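Local coordinates for amidohydrolase (Brucella melitensis biovar Abortus, PDB 4F0L), which is a metal-dependent hydrolase of the amidohydrolase family, related to formimidoylglutamate deiminases, and probably acts as a deaminase, at the interface of chains A and B. Sequence-based numbering; all coordinates share one arbitrary frame. Chains: chain A/B, Amidohydrolase.

Contact 1: the interface of chains A and B. Residues chain A 77-78, 90, 306-307; chain B 345, 348, 354.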
loop_
_atom_site.group_PDB
_atom_site.type_symbol
_atom_site.label_atom_id
_atom_site.label_comp_id
_atom_site.label_asym_id
_atom_site.label_seq_id
_atom_site.Cartn_x
_atom_site.Cartn_y
_atom_site.Cartn_z
ATOM N N ALA A 77 -6.479 -15.929 0.845
ATOM C CA ALA A 77 -7.767 -15.770 0.118
ATOM C C ALA A 77 -7.637 -15.026 -1.214
ATOM O O ALA A 77 -8.614 -14.388 -1.672
ATOM C CB ALA A 77 -8.784 -15.049 1.011
ATOM N N GLU A 78 -6.475 -15.127 -1.868
ATOM C CA GLU A 78 -6.212 -14.357 -3.103
ATOM C C GLU A 78 -6.148 -15.222 -4.362
ATOM O O GLU A 78 -5.484 -14.868 -5.348
ATOM C CB GLU A 78 -4.942 -13.521 -2.965
ATOM C CG GLU A 78 -4.839 -12.736 -1.645
ATOM C CD GLU A 78 -6.030 -11.815 -1.337
ATOM O OE1 GLU A 78 -6.618 -11.239 -2.277
ATOM O OE2 GLU A 78 -6.354 -11.651 -0.137
ATOM N N TRP A 90 -13.029 -16.379 -0.217
ATOM C CA TRP A 90 -12.814 -15.702 1.076
ATOM C C TRP A 90 -13.642 -16.337 2.186
ATOM O O TRP A 90 -13.133 -16.658 3.242
ATOM C CB TRP A 90 -13.151 -14.219 0.969
ATOM C CG TRP A 90 -12.692 -13.418 2.152
ATOM C CD1 TRP A 90 -11.474 -12.753 2.312
ATOM C CD2 TRP A 90 -13.430 -13.196 3.407
ATOM N NE1 TRP A 90 -11.415 -12.133 3.554
ATOM C CE2 TRP A 90 -12.559 -12.372 4.260
ATOM C CE3 TRP A 90 -14.678 -13.584 3.887
ATOM C CZ2 TRP A 90 -12.949 -11.963 5.531
ATOM C CZ3 TRP A 90 -15.060 -13.175 5.165
ATOM C CH2 TRP A 90 -14.215 -12.373 5.968
ATOM N N ASN A 306 -9.511 -4.905 -0.143
ATOM C CA ASN A 306 -9.297 -6.338 -0.361
ATOM C C ASN A 306 -10.632 -7.062 -0.634
ATOM O O ASN A 306 -10.670 -8.046 -1.365
ATOM C CB ASN A 306 -8.551 -6.924 0.844
ATOM C CG ASN A 306 -8.321 -8.421 0.752
ATOM O OD1 ASN A 306 -9.222 -9.186 1.023
ATOM N ND2 ASN A 306 -7.119 -8.838 0.358
ATOM N N LEU A 307 -11.705 -6.575 -0.023
ATOM C CA LEU A 307 -13.024 -7.177 -0.210
ATOM C C LEU A 307 -13.860 -6.520 -1.346
ATOM O O LEU A 307 -14.952 -6.991 -1.660
ATOM C CB LEU A 307 -13.801 -7.147 1.114
ATOM C CG LEU A 307 -13.182 -7.949 2.266
ATOM C CD1 LEU A 307 -14.057 -7.844 3.517
ATOM C CD2 LEU A 307 -12.939 -9.406 1.830
ATOM N N TYR B 345 -6.425 -3.812 -6.313
ATOM C CA TYR B 345 -7.400 -3.240 -5.414
ATOM C C TYR B 345 -8.200 -2.153 -6.122
ATOM O O TYR B 345 -9.376 -1.972 -5.817
ATOM C CB TYR B 345 -6.785 -2.705 -4.106
ATOM C CG TYR B 345 -6.341 -3.770 -3.087
ATOM C CD1 TYR B 345 -6.574 -5.131 -3.287
ATOM C CD2 TYR B 345 -5.750 -3.392 -1.907
ATOM C CE1 TYR B 345 -6.192 -6.085 -2.343
ATOM C CE2 TYR B 345 -5.349 -4.336 -0.963
ATOM C CZ TYR B 345 -5.611 -5.679 -1.165
ATOM O OH TYR B 345 -5.225 -6.589 -0.206
ATOM N N ARG B 348 -10.851 -4.129 -7.600
ATOM C CA ARG B 348 -11.818 -4.659 -6.638
ATOM C C ARG B 348 -12.854 -3.605 -6.232
ATOM O O ARG B 348 -14.054 -3.909 -6.118
ATOM C CB ARG B 348 -11.123 -5.218 -5.384
ATOM C CG ARG B 348 -10.270 -6.429 -5.680
ATOM C CD ARG B 348 -9.866 -7.257 -4.473
ATOM N NE ARG B 348 -8.946 -8.294 -4.931
ATOM C CZ ARG B 348 -8.262 -9.126 -4.149
ATOM N NH1 ARG B 348 -8.420 -9.103 -2.827
ATOM N NH2 ARG B 348 -7.437 -10.020 -4.708
ATOM N N ARG B 354 -13.680 -9.651 -5.923
ATOM C CA ARG B 354 -12.338 -10.029 -5.502
ATOM C C ARG B 354 -11.643 -10.857 -6.582
ATOM O O ARG B 354 -12.290 -11.481 -7.424
ATOM C CB ARG B 354 -12.378 -10.827 -4.206
ATOM C CG ARG B 354 -13.144 -10.147 -3.089
ATOM C CD ARG B 354 -13.001 -10.892 -1.775
ATOM N NE ARG B 354 -11.665 -10.808 -1.213
ATOM C CZ ARG B 354 -10.766 -11.794 -1.132
ATOM N NH1 ARG B 354 -11.015 -13.009 -1.594
ATOM N NH2 ARG B 354 -9.583 -11.554 -0.560
HETATM O O HOH W 1 -13.230 -14.601 -2.516
#
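B:Arg354 reaches into chain A and spends every nitrogen of its guanidinium on it, a worked example of an arginine read out by backbone and side-chain oxygens together. B:Arg354 NH1 gives a hydrogen bond to the carbonyl oxygen A:Ala77 O at 2.8 Å, lying in the plane of that carbonyl. Side-on, NE and NH2 grip A:Asn306: NE meets the backbone O from a tilted position, while B:Arg354 NH2 bonds the amide oxygen A:Asn306 OD1 at 2.9 Å. A sharp bend at chi3 (69°) swings the guanidinium out of the line of its own chain and under A:Trp90, whose CD1 sits over the centre of one face, 3.6 Å above the plane. The two planes are 66° apart, so the indole presents its rim and does not stack.

B:Arg348 comes in extended and meets A:Glu78 end-on. B:Arg348 NH1 and NH2 converge on A:Glu78 OE1, each at 2.8 Å, with guanidinium and carboxylate nearly coplanar; NH1 takes the syn lone pair and NH2 arrives nearly along the C-O axis. The same NH1 also bonds A:Asn306 O, which thus accepts from both arginines. The second carboxylate oxygen, OE2, forms a longer salt bridge to B:Arg354 NH2, and this one acid may offset part of the positive charge of the two arginines. A further direct bond runs from A:Asn306 ND2 to the phenol oxygen B:Tyr345 OH at 3.0 Å.

Behind this shell, A:Glu78 OE2 accepts from the same ND2 within chain A, which helps to fix the rotation of the amide and turn OD1 toward B:Arg354. Water 1 joins B:Arg354 NH1 to the backbone N of A:Trp90, 2.9 Å from each.

Contact 2: the interface of chains A and B. Residues chain A 75-76; chain B 410, 413-414.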
loop_
_atom_site.group_PDB
_atom_site.type_symbol
_atom_site.label_atom_id
_atom_site.label_comp_id
_atom_site.label_asym_id
_atom_site.label_seq_id
_atom_site.Cartn_x
_atom_site.Cartn_y
_atom_site.Cartn_z
ATOM N N GLY A 75 -3.322 -13.525 3.268
ATOM C CA GLY A 75 -2.584 -13.977 2.100
ATOM C C GLY A 75 -3.078 -15.270 1.496
ATOM O O GLY A 75 -2.593 -15.676 0.444
ATOM N N LEU A 76 -4.027 -15.928 2.149
ATOM C CA LEU A 76 -4.547 -17.211 1.677
ATOM C C LEU A 76 -5.847 -17.108 0.898
ATOM O O LEU A 76 -6.262 -18.079 0.335
ATOM C CB LEU A 76 -4.696 -18.204 2.853
ATOM C CG LEU A 76 -3.416 -18.462 3.668
ATOM C CD1 LEU A 76 -3.767 -19.414 4.816
ATOM C CD2 LEU A 76 -2.274 -19.019 2.768
ATOM N N VAL B 410 1.255 -19.318 -3.238
ATOM C CA VAL B 410 0.980 -18.861 -1.897
ATOM C C VAL B 410 2.071 -17.897 -1.448
ATOM O O VAL B 410 1.796 -16.887 -0.771
ATOM C CB VAL B 410 0.831 -20.067 -0.926
ATOM C CG1 VAL B 410 0.763 -19.606 0.529
ATOM C CG2 VAL B 410 -0.402 -20.880 -1.303
ATOM N N ASP B 413 1.261 -14.511 -3.158
ATOM C CA ASP B 413 0.112 -13.850 -2.537
ATOM C C ASP B 413 0.473 -13.296 -1.157
ATOM O O ASP B 413 0.016 -12.216 -0.775
ATOM C CB ASP B 413 -1.088 -14.789 -2.509
ATOM C CG ASP B 413 -1.664 -15.037 -3.897
ATOM O OD1 ASP B 413 -1.559 -14.160 -4.756
ATOM O OD2 ASP B 413 -2.248 -16.090 -4.125
ATOM N N GLY B 414 1.366 -13.972 -0.449
ATOM C CA GLY B 414 1.797 -13.526 0.879
ATOM C C GLY B 414 2.644 -12.294 0.780
ATOM O O GLY B 414 2.509 -11.328 1.542
HETATM O O HOH W 2 -4.053 -16.711 -1.685
#
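A:Gly75 turns its carbonyl toward helix 408-417 of chain B from a loop that passes through a left-handed conformation (phi 84°, psi -7°), whereas A:Leu76 after it returns to negative phi and the facing residues B:Val410, B:Asp413 and B:Gly414 keep helical torsions. The principle illustrated is a loop resting on one side of a helix, with residues about one turn apart on the helix meeting neighbouring residues of the loop.

The apolar half of the contact is made by branch ends. A:Leu76 sends CD2 toward CG1 of B:Val410, and the two methyl groups meet at 3.8 Å, an ordinary van der Waals separation, with the side chains running at a slant to each other. On the valine, CG1 is the branch that lies opposite the backbone N (chi1 171°), and this rotation is what directs it at the leucine; CG2 takes no part in this pairing.

The polar half lies one turn along the helix. B:Asp413 does not offer its carboxylate directly to the loop: its CB methylene approaches A:Gly75 O at 3.4 Å, and the carboxylate is turned away from the carbonyl. Water 2 spans the remaining gap, 2.8 Å from A:Gly75 O and 3.1 Å from B:Asp413 OD2. Since both neighbours are oxygens that can accept, the water could serve as donor to each, although its hydrogens are not seen. B:Gly414 lies at the rim of the contact, its N 4.4 Å from A:Gly75 O, too far for a bond.

Together the methyl contact and the water bridge seat the loop of one subunit against a helix of the other, a modest patch that probably helps to hold the two subunits together at the two-fold interface of the deposited dimer.

The centres of the C-alpha atoms of contact 1 and contact 2 are about 11 Å apart. On chain A the stretch 75-78 serves both, its first two residues in contact 2 and its last two in contact 1, which also draws on helix 88-100, helix 301-306 and A:Leu307. Chain B answers from separate elements, helix 408-417 for contact 2, and helix 336-351 with the loop just after it for contact 1. One short loop thus links a small patch of methyl packing to a charged, hydrogen-bonded one. Two-fold symmetry repeats both, compatible with a dimer, although the structure alone does not establish one in solution.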